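Local coordinates for protein tannase (Lactobacillus plantarum, PDB 3WA7) that probably hydrolyses the galloyl ester bonds of tannins, as a serine esterase of the alpha/beta-hydrolase fold, at residues Leu299-Ala307 with Ile441-Ile449; Arg412-Asp421 with His451-Leu460. All coordinates share one frame; numbering follows the deposited sequence.

Interaction 1 (Leu299-Ala307 with Ile441-Ile449); sequences LLISSAQTA and IDFALPWDI
S303 OG donates to L445 O at 2.7 Å, nearly in line with the carbonyl bond, and so pins helix 291-309 to the loop that leaves strand 440-444. In this alpha/beta-hydrolase fold that strand is the last of the central mixed sheet and lies at its edge beside strand 410-414, while the helix belongs to the long insertion between strands 199-203 and 410-414. With OG anti to its own backbone N (chi1 175°), S303 leans off the helix onto the L445 carbonyl. The same hydroxyl lies in the plane of the W447 indole, at its edge. The helix backbone is tied in through S303 O: water 1 accepts from W447 N and donates to S303 O, 2.8 Å away, bridging the two main chains where they come nearest.

Apolar groups flank this polar centre. Toward the strand, L299 sends CD2 obliquely onto the F443 ring, 3.5 Å from CE2, the two side chains crossing at about a right angle; helix 425-436 adds I428 against both. L300 reaches back from the flank of the helix, and its CD2 presses on L445 CD2; as L445 was modelled in two conformers, the closeness of that pair is doubtful. Beyond S303, W447 begins the corner of a type II turn, P446 to I449, and extends its indole along the helix with CG anti to the backbone N (chi1 180°). The six-membered ring reaches A304, whose CB is 3.8 Å from CZ3, and F320 meets the indole at a steep angle. At the pyrrole end A307 CB touches both W447 CB and CD1, 3.4 Å from the latter.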
loop_
_atom_site.group_PDB
_atom_site.type_symbol
_atom_site.label_atom_id
_atom_site.label_comp_id
_atom_site.label_asym_id
_atom_site.label_seq_id
_atom_site.Cartn_x
_atom_site.Cartn_y
_atom_site.Cartn_z
ATOM N N LEU A 299 19.856 -2.271 -6.572
ATOM C CA LEU A 299 18.681 -1.433 -6.740
ATOM C C LEU A 299 18.971 -0.048 -6.164
ATOM O O LEU A 299 18.532 0.965 -6.705
ATOM C CB LEU A 299 17.484 -2.068 -6.034
ATOM C CG LEU A 299 16.104 -1.484 -6.325
ATOM C CD1 LEU A 299 15.851 -1.420 -7.830
ATOM C CD2 LEU A 299 15.066 -2.361 -5.651
ATOM N N LEU A 300 19.722 -0.003 -5.069
ATOM C CA LEU A 300 20.073 1.276 -4.464
ATOM C C LEU A 300 21.107 2.003 -5.325
ATOM O O LEU A 300 21.119 3.232 -5.392
ATOM C CB LEU A 300 20.589 1.060 -3.036
ATOM C CG LEU A 300 19.441 0.830 -2.046
ATOM C CD1 LEU A 300 19.947 0.170 -0.768
ATOM C CD2 LEU A 300 18.774 2.163 -1.740
ATOM N N ILE A 301 21.973 1.245 -5.990
ATOM C CA ILE A 301 22.967 1.858 -6.863
ATOM C C ILE A 301 22.219 2.475 -8.041
ATOM O O ILE A 301 22.515 3.591 -8.466
ATOM C CB ILE A 301 23.990 0.816 -7.376
ATOM C CG1 ILE A 301 24.929 0.420 -6.231
ATOM C CG2 ILE A 301 24.792 1.393 -8.551
ATOM C CD1 ILE A 301 25.919 -0.676 -6.582
ATOM N N SER A 302 21.235 1.746 -8.555
ATOM C CA SER A 302 20.441 2.231 -9.676
ATOM C C SER A 302 19.653 3.478 -9.273
ATOM O O SER A 302 19.504 4.412 -10.067
ATOM C CB SER A 302 19.484 1.137 -10.155
ATOM O OG SER A 302 18.711 1.589 -11.253
ATOM N N SER A 303 19.154 3.485 -8.039
ATOM C CA SER A 303 18.395 4.620 -7.522
ATOM C C SER A 303 19.273 5.865 -7.484
ATOM O O SER A 303 18.858 6.946 -7.909
ATOM C CB SER A 303 17.880 4.322 -6.111
ATOM O OG SER A 303 17.232 5.458 -5.560
ATOM N N ALA A 304 20.488 5.699 -6.968
ATOM C CA ALA A 304 21.446 6.795 -6.877
ATOM C C ALA A 304 21.843 7.268 -8.271
ATOM O O ALA A 304 21.963 8.470 -8.516
ATOM C CB ALA A 304 22.687 6.342 -6.116
ATOM N N GLN A 305 22.059 6.321 -9.178
ATOM C CA GLN A 305 22.451 6.659 -10.544
ATOM C C GLN A 305 21.391 7.525 -11.210
ATOM O O GLN A 305 21.702 8.548 -11.820
ATOM C CB GLN A 305 22.652 5.393 -11.375
ATOM C CG GLN A 305 23.181 5.655 -12.785
ATOM C CD GLN A 305 24.606 6.164 -12.776
ATOM O OE1 GLN A 305 25.524 5.455 -12.361
ATOM N NE2 GLN A 305 24.801 7.402 -13.226
ATOM N N THR A 306 20.137 7.102 -11.096
ATOM C CA THR A 306 19.020 7.826 -11.694
ATOM C C THR A 306 18.936 9.264 -11.197
ATOM O O THR A 306 18.710 10.187 -11.982
ATOM C CB THR A 306 17.692 7.103 -11.407
ATOM O OG1 THR A 306 17.707 5.828 -12.059
ATOM C CG2 THR A 306 16.507 7.917 -11.911
ATOM N N ALA A 307 19.123 9.452 -9.894
ATOM C CA ALA A 307 19.067 10.783 -9.303
ATOM C C ALA A 307 20.261 11.619 -9.748
ATOM O O ALA A 307 20.115 12.784 -10.118
ATOM C CB ALA A 307 19.037 10.676 -7.786
ATOM N N ILE A 441 4.969 -5.713 -14.332
ATOM C CA ILE A 441 5.380 -4.978 -13.146
ATOM C C ILE A 441 6.364 -3.853 -13.448
ATOM O O ILE A 441 7.408 -4.061 -14.066
ATOM C CB ILE A 441 5.987 -5.951 -12.083
ATOM C CG1 ILE A 441 6.648 -5.167 -10.946
ATOM C CG2 ILE A 441 6.971 -6.904 -12.748
ATOM C CD1 ILE A 441 5.676 -4.344 -10.113
ATOM N N ASP A 442 5.990 -2.648 -13.030
ATOM C CA ASP A 442 6.813 -1.457 -13.192
ATOM C C ASP A 442 7.223 -1.144 -11.760
ATOM O O ASP A 442 6.382 -0.781 -10.933
ATOM C CB ASP A 442 5.985 -0.312 -13.773
ATOM C CG ASP A 442 6.805 0.936 -14.005
ATOM O OD1 ASP A 442 7.499 1.371 -13.067
ATOM O OD2 ASP A 442 6.757 1.484 -15.127
ATOM N N PHE A 443 8.512 -1.286 -11.469
ATOM C CA PHE A 443 9.014 -1.098 -10.112
ATOM C C PHE A 443 10.211 -0.165 -10.012
ATOM O O PHE A 443 11.040 -0.104 -10.920
ATOM C CB PHE A 443 9.370 -2.484 -9.552
ATOM C CG PHE A 443 10.017 -2.466 -8.191
ATOM C CD1 PHE A 443 9.362 -1.923 -7.092
ATOM C CD2 PHE A 443 11.272 -3.039 -8.005
ATOM C CE1 PHE A 443 9.942 -1.952 -5.827
ATOM C CE2 PHE A 443 11.862 -3.074 -6.744
ATOM C CZ PHE A 443 11.197 -2.529 -5.651
ATOM N N ALA A 444 10.295 0.559 -8.900
ATOM C CA ALA A 444 11.403 1.477 -8.664
ATOM C C ALA A 444 11.535 1.867 -7.196
ATOM O O ALA A 444 10.566 1.832 -6.429
ATOM C CB ALA A 444 11.242 2.734 -9.523
ATOM N N LEU A 445 12.757 2.231 -6.819
ATOM C CA LEU A 445 13.087 2.666 -5.467
ATOM C C LEU A 445 13.632 4.089 -5.617
ATOM O O LEU A 445 14.836 4.304 -5.550
ATOM C CB LEU A 445 14.184 1.778 -4.864
ATOM C CG LEU A 445 14.495 1.887 -3.376
ATOM C CD1 LEU A 445 13.468 1.090 -2.582
ATOM C CD2 LEU A 445 15.889 1.343 -3.116
ATOM N N PRO A 446 12.742 5.077 -5.826
ATOM C CA PRO A 446 13.094 6.494 -6.000
ATOM C C PRO A 446 14.063 7.056 -4.963
ATOM O O PRO A 446 13.817 6.985 -3.760
ATOM C CB PRO A 446 11.734 7.193 -5.954
ATOM C CG PRO A 446 10.820 6.169 -6.528
ATOM C CD PRO A 446 11.279 4.900 -5.859
ATOM N N TRP A 447 15.152 7.644 -5.450
ATOM C CA TRP A 447 16.190 8.214 -4.592
ATOM C C TRP A 447 15.724 9.249 -3.570
ATOM O O TRP A 447 14.978 10.176 -3.889
ATOM C CB TRP A 447 17.297 8.841 -5.450
ATOM C CG TRP A 447 18.393 9.457 -4.625
ATOM C CD1 TRP A 447 18.596 10.789 -4.380
ATOM C CD2 TRP A 447 19.406 8.757 -3.897
ATOM N NE1 TRP A 447 19.674 10.956 -3.539
ATOM C CE2 TRP A 447 20.189 9.724 -3.229
ATOM C CE3 TRP A 447 19.726 7.400 -3.741
ATOM C CZ2 TRP A 447 21.275 9.378 -2.415
ATOM C CZ3 TRP A 447 20.803 7.056 -2.933
ATOM C CH2 TRP A 447 21.564 8.042 -2.280
ATOM N N ASP A 448 16.191 9.071 -2.341
ATOM C CA ASP A 448 15.910 9.972 -1.232
ATOM C C ASP A 448 14.445 10.329 -1.014
ATOM O O ASP A 448 14.129 11.416 -0.526
ATOM C CB ASP A 448 16.751 11.244 -1.398
ATOM C CG ASP A 448 16.877 12.037 -0.110
ATOM O OD1 ASP A 448 16.841 11.420 0.974
ATOM O OD2 ASP A 448 17.031 13.277 -0.182
ATOM N N ILE A 449 13.553 9.413 -1.372
ATOM C CA ILE A 449 12.126 9.631 -1.175
ATOM C C ILE A 449 11.757 8.965 0.141
ATOM O O ILE A 449 12.050 7.790 0.354
ATOM C CB ILE A 449 11.296 9.020 -2.322
ATOM C CG1 ILE A 449 11.487 9.851 -3.594
ATOM C CG2 ILE A 449 9.816 8.990 -1.947
ATOM C CD1 ILE A 449 10.998 11.280 -3.456
HETATM O O HOH W 1 16.088 7.323 -8.219
#

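Interaction 2 (Arg412-Asp421 with His451-Leu460). With SO4 (sulfate ion), chain C.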
loop_
_atom_site.group_PDB
_atom_site.type_symbol
_atom_site.label_atom_id
_atom_site.label_comp_id
_atom_site.label_asym_id
_atom_site.label_seq_id
_atom_site.Cartn_x
_atom_site.Cartn_y
_atom_site.Cartn_z
ATOM N N ARG A 412 2.223 -1.464 -10.661
ATOM C CA ARG A 412 3.198 -0.384 -10.553
ATOM C C ARG A 412 3.471 -0.211 -9.065
ATOM O O ARG A 412 2.582 0.157 -8.291
ATOM C CB ARG A 412 2.677 0.929 -11.141
ATOM C CG ARG A 412 3.730 2.042 -11.110
ATOM C CD ARG A 412 3.267 3.282 -11.865
ATOM N NE ARG A 412 4.331 4.274 -12.028
ATOM C CZ ARG A 412 4.706 5.147 -11.098
ATOM N NH1 ARG A 412 4.107 5.166 -9.915
ATOM N NH2 ARG A 412 5.677 6.012 -11.355
ATOM N N ILE A 413 4.704 -0.493 -8.667
ATOM C CA ILE A 413 5.092 -0.406 -7.270
ATOM C C ILE A 413 6.252 0.553 -7.055
ATOM O O ILE A 413 7.212 0.563 -7.828
ATOM C CB ILE A 413 5.518 -1.792 -6.747
ATOM C CG1 ILE A 413 4.392 -2.805 -6.985
ATOM C CG2 ILE A 413 5.895 -1.704 -5.272
ATOM C CD1 ILE A 413 4.770 -4.226 -6.635
ATOM N N ARG A 414 6.149 1.357 -6.000
ATOM C CA ARG A 414 7.191 2.314 -5.647
ATOM C C ARG A 414 7.433 2.287 -4.140
ATOM O O ARG A 414 6.498 2.124 -3.355
ATOM C CB ARG A 414 6.790 3.738 -6.063
ATOM C CG ARG A 414 6.772 3.994 -7.565
ATOM C CD ARG A 414 8.186 3.988 -8.139
ATOM N NE ARG A 414 8.219 4.292 -9.571
ATOM C CZ ARG A 414 7.887 3.439 -10.537
ATOM N NH1 ARG A 414 7.489 2.207 -10.246
ATOM N NH2 ARG A 414 7.972 3.817 -11.808
ATOM N N HIS A 415 8.696 2.418 -3.747
ATOM C CA HIS A 415 9.082 2.468 -2.339
ATOM C C HIS A 415 10.311 3.366 -2.293
ATOM O O HIS A 415 11.318 3.069 -2.928
ATOM C CB HIS A 415 9.441 1.079 -1.793
ATOM C CG HIS A 415 9.771 1.080 -0.329
ATOM N ND1 HIS A 415 8.859 0.730 0.644
ATOM C CD2 HIS A 415 10.901 1.439 0.327
ATOM C CE1 HIS A 415 9.412 0.874 1.835
ATOM N NE2 HIS A 415 10.651 1.303 1.670
ATOM N N GLY A 416 10.222 4.469 -1.557
ATOM C CA GLY A 416 11.337 5.401 -1.478
ATOM C C GLY A 416 12.633 4.829 -0.931
ATOM O O GLY A 416 12.623 4.031 0.004
ATOM N N ALA A 417 13.755 5.250 -1.511
ATOM C CA ALA A 417 15.064 4.778 -1.072
ATOM C C ALA A 417 15.394 5.271 0.334
ATOM O O ALA A 417 16.351 4.807 0.947
ATOM C CB ALA A 417 16.144 5.226 -2.055
ATOM N N ALA A 418 14.599 6.208 0.847
ATOM C CA ALA A 418 14.822 6.732 2.193
ATOM C C ALA A 418 13.682 6.328 3.129
ATOM O O ALA A 418 13.566 6.840 4.242
ATOM C CB ALA A 418 14.961 8.252 2.154
ATOM N N ASP A 419 12.855 5.397 2.668
ATOM C CA ASP A 419 11.714 4.904 3.437
ATOM C C ASP A 419 12.156 3.709 4.285
ATOM O O ASP A 419 12.481 2.650 3.748
ATOM C CB ASP A 419 10.599 4.482 2.471
ATOM C CG ASP A 419 9.335 4.033 3.181
ATOM O OD1 ASP A 419 9.430 3.509 4.308
ATOM O OD2 ASP A 419 8.240 4.186 2.593
ATOM N N ARG A 420 12.161 3.885 5.607
ATOM C CA ARG A 420 12.573 2.831 6.533
ATOM C C ARG A 420 11.414 2.218 7.319
ATOM O O ARG A 420 11.634 1.561 8.341
ATOM C CB ARG A 420 13.604 3.382 7.525
ATOM C CG ARG A 420 14.728 4.162 6.867
ATOM C CD ARG A 420 14.660 5.622 7.255
ATOM N NE ARG A 420 15.026 5.825 8.653
ATOM C CZ ARG A 420 14.224 6.339 9.581
ATOM N NH1 ARG A 420 12.986 6.711 9.273
ATOM N NH2 ARG A 420 14.668 6.490 10.824
ATOM N N ASP A 421 10.183 2.422 6.856
ATOM C CA ASP A 421 9.029 1.874 7.564
ATOM C C ASP A 421 8.967 0.357 7.458
ATOM O O ASP A 421 8.340 -0.311 8.279
ATOM C CB ASP A 421 7.738 2.515 7.057
ATOM C CG ASP A 421 7.538 3.910 7.612
ATOM O OD1 ASP A 421 8.364 4.798 7.313
ATOM O OD2 ASP A 421 6.564 4.118 8.366
ATOM N N HIS A 451 8.940 7.960 3.408
ATOM C CA HIS A 451 7.721 7.174 3.476
ATOM C C HIS A 451 6.598 8.093 3.001
ATOM O O HIS A 451 6.170 8.989 3.731
ATOM C CB HIS A 451 7.483 6.733 4.921
ATOM C CG HIS A 451 6.330 5.796 5.089
ATOM N ND1 HIS A 451 6.274 4.566 4.471
ATOM C CD2 HIS A 451 5.194 5.905 5.818
ATOM C CE1 HIS A 451 5.153 3.956 4.813
ATOM N NE2 HIS A 451 4.480 4.746 5.628
ATOM N N SER A 452 6.136 7.877 1.773
ATOM C CA SER A 452 5.090 8.714 1.194
ATOM C C SER A 452 4.608 8.127 -0.124
ATOM O O SER A 452 5.053 7.058 -0.530
ATOM C CB SER A 452 5.646 10.113 0.938
ATOM O OG SER A 452 6.737 10.041 0.034
ATOM N N GLY A 453 3.701 8.835 -0.792
ATOM C CA GLY A 453 3.190 8.366 -2.069
ATOM C C GLY A 453 2.692 9.501 -2.947
ATOM O O GLY A 453 2.764 10.667 -2.557
ATOM N N ASP A 454 2.203 9.158 -4.138
ATOM C CA ASP A 454 1.657 10.136 -5.082
ATOM C C ASP A 454 2.589 11.313 -5.385
ATOM O O ASP A 454 2.124 12.422 -5.648
ATOM C CB ASP A 454 0.324 10.675 -4.547
ATOM C CG ASP A 454 -0.771 9.617 -4.507
ATOM O OD1 ASP A 454 -0.446 8.413 -4.465
ATOM O OD2 ASP A 454 -1.964 9.991 -4.499
ATOM N N TYR A 455 3.896 11.072 -5.367
ATOM C CA TYR A 455 4.872 12.131 -5.625
ATOM C C TYR A 455 5.397 12.146 -7.059
ATOM O O TYR A 455 6.228 12.985 -7.413
ATOM C CB TYR A 455 6.047 11.980 -4.652
ATOM C CG TYR A 455 6.539 10.555 -4.538
ATOM C CD1 TYR A 455 7.217 9.944 -5.590
ATOM C CD2 TYR A 455 6.273 9.795 -3.397
ATOM C CE1 TYR A 455 7.616 8.615 -5.519
ATOM C CE2 TYR A 455 6.669 8.462 -3.314
ATOM C CZ TYR A 455 7.338 7.879 -4.380
ATOM O OH TYR A 455 7.710 6.555 -4.316
ATOM N N ASP A 456 4.900 11.227 -7.881
ATOM C CA ASP A 456 5.334 11.098 -9.271
ATOM C C ASP A 456 4.143 10.936 -10.209
ATOM O O ASP A 456 4.156 10.069 -11.081
ATOM C CB ASP A 456 6.221 9.861 -9.391
ATOM C CG ASP A 456 5.526 8.610 -8.884
ATOM O OD1 ASP A 456 4.391 8.742 -8.378
ATOM O OD2 ASP A 456 6.100 7.506 -8.980
ATOM N N LEU A 457 3.121 11.768 -10.041
ATOM C CA LEU A 457 1.921 11.657 -10.863
ATOM C C LEU A 457 2.152 11.667 -12.374
ATOM O O LEU A 457 1.425 11.003 -13.118
ATOM C CB LEU A 457 0.915 12.745 -10.466
ATOM C CG LEU A 457 0.501 12.694 -8.989
ATOM C CD1 LEU A 457 -0.611 13.704 -8.738
ATOM C CD2 LEU A 457 0.036 11.286 -8.621
ATOM N N GLY A 458 3.155 12.411 -12.832
ATOM C CA GLY A 458 3.437 12.452 -14.258
ATOM C C GLY A 458 3.758 11.067 -14.795
ATOM O O GLY A 458 3.265 10.665 -15.855
ATOM N N ASP A 459 4.579 10.326 -14.054
ATOM C CA ASP A 459 4.960 8.978 -14.459
ATOM C C ASP A 459 3.816 7.988 -14.213
ATOM O O ASP A 459 3.593 7.085 -15.014
ATOM C CB ASP A 459 6.203 8.514 -13.695
ATOM C CG ASP A 459 7.455 9.274 -14.091
ATOM O OD1 ASP A 459 8.519 9.020 -13.487
ATOM O OD2 ASP A 459 7.385 10.117 -15.008
ATOM N N LEU A 460 3.098 8.155 -13.105
ATOM C CA LEU A 460 1.983 7.262 -12.800
ATOM C C LEU A 460 0.920 7.339 -13.889
ATOM O O LEU A 460 0.463 6.317 -14.385
ATOM C CB LEU A 460 1.346 7.616 -11.452
ATOM C CG LEU A 460 0.052 6.861 -11.109
ATOM C CD1 LEU A 460 0.321 5.361 -11.040
ATOM C CD2 LEU A 460 -0.503 7.368 -9.787
HETATM S S SO4 C . 1.311 5.326 7.851
HETATM O O1 SO4 C . 0.448 6.474 7.519
HETATM O O2 SO4 C . 2.685 5.592 7.402
HETATM O O3 SO4 C . 1.316 5.138 9.309
HETATM O O4 SO4 C . 0.797 4.116 7.187
HETATM O O HOH W 2 8.724 7.214 -9.218
HETATM O O HOH W 3 9.427 6.625 -11.815
#
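H451 ND1 donates to D419 OD2 at 2.7 Å, fairly straight (158°), on the syn side of a carboxylate turned almost perpendicular to the imidazole. The other oxygen, D419 OD1, accepts from D421 N in an Asx turn, which holds the carboxylate's rotation. D421 lies flat over one face of the H451 ring, its carboxylate only 11° from parallel, with OD1 3.2 Å from CG; its OD2 is hydrogen-bonded to a bound glycerol. At the far side of the imidazole, NE2 is hydrogen-bonded to S163 OG and makes a weak bond to sulfate O2. S163, H451 and D419 thus match the Ser-His-Asp triad of alpha/beta-hydrolases, with S163 on the probable nucleophile elbow and D419 and H451 on loops following strands 410-414 and 440-444.

Farther along, the extended R412 side chain grips D456 OD2 end-on, NH2 at 2.8 Å and NH1 at 3.2 Å, from above the carboxylate plane; Y203 OH serves D456 OD1. L460 CA lies over one face of the R412 guanidinium, and the R414 guanidinium is stacked, offset, on the other. R414 bends at chi2 (-69°) and reaches D456 through water 2, which accepts from NE and donates to OD2. Its NH1 donates to I413 O, and NH2 pairs with D442 OD1 and donates to water 3, which donates in turn to D459 OD1 in the conformer given.

From the N terminus the chain completes most of the central sheet, through strand 199-203, before helix 291-309 supplies the first half of interaction 1. Strand 410-414 then opens interaction 2, helix 425-436 follows, and strand 440-444 with its loop closes interaction 1 across 133 residues. The chain runs on at once into 451-460, closing interaction 2 over 29 residues, so the two loops cross. Strands 410-414 and 440-444, neighbours at the sheet edge, join the contacts. Interaction 1 ties the inserted helix to that edge; interaction 2 ties strand 410-414 to the C-terminal helix 457-468 and brings together the two loops carrying the probable triad Asp and His.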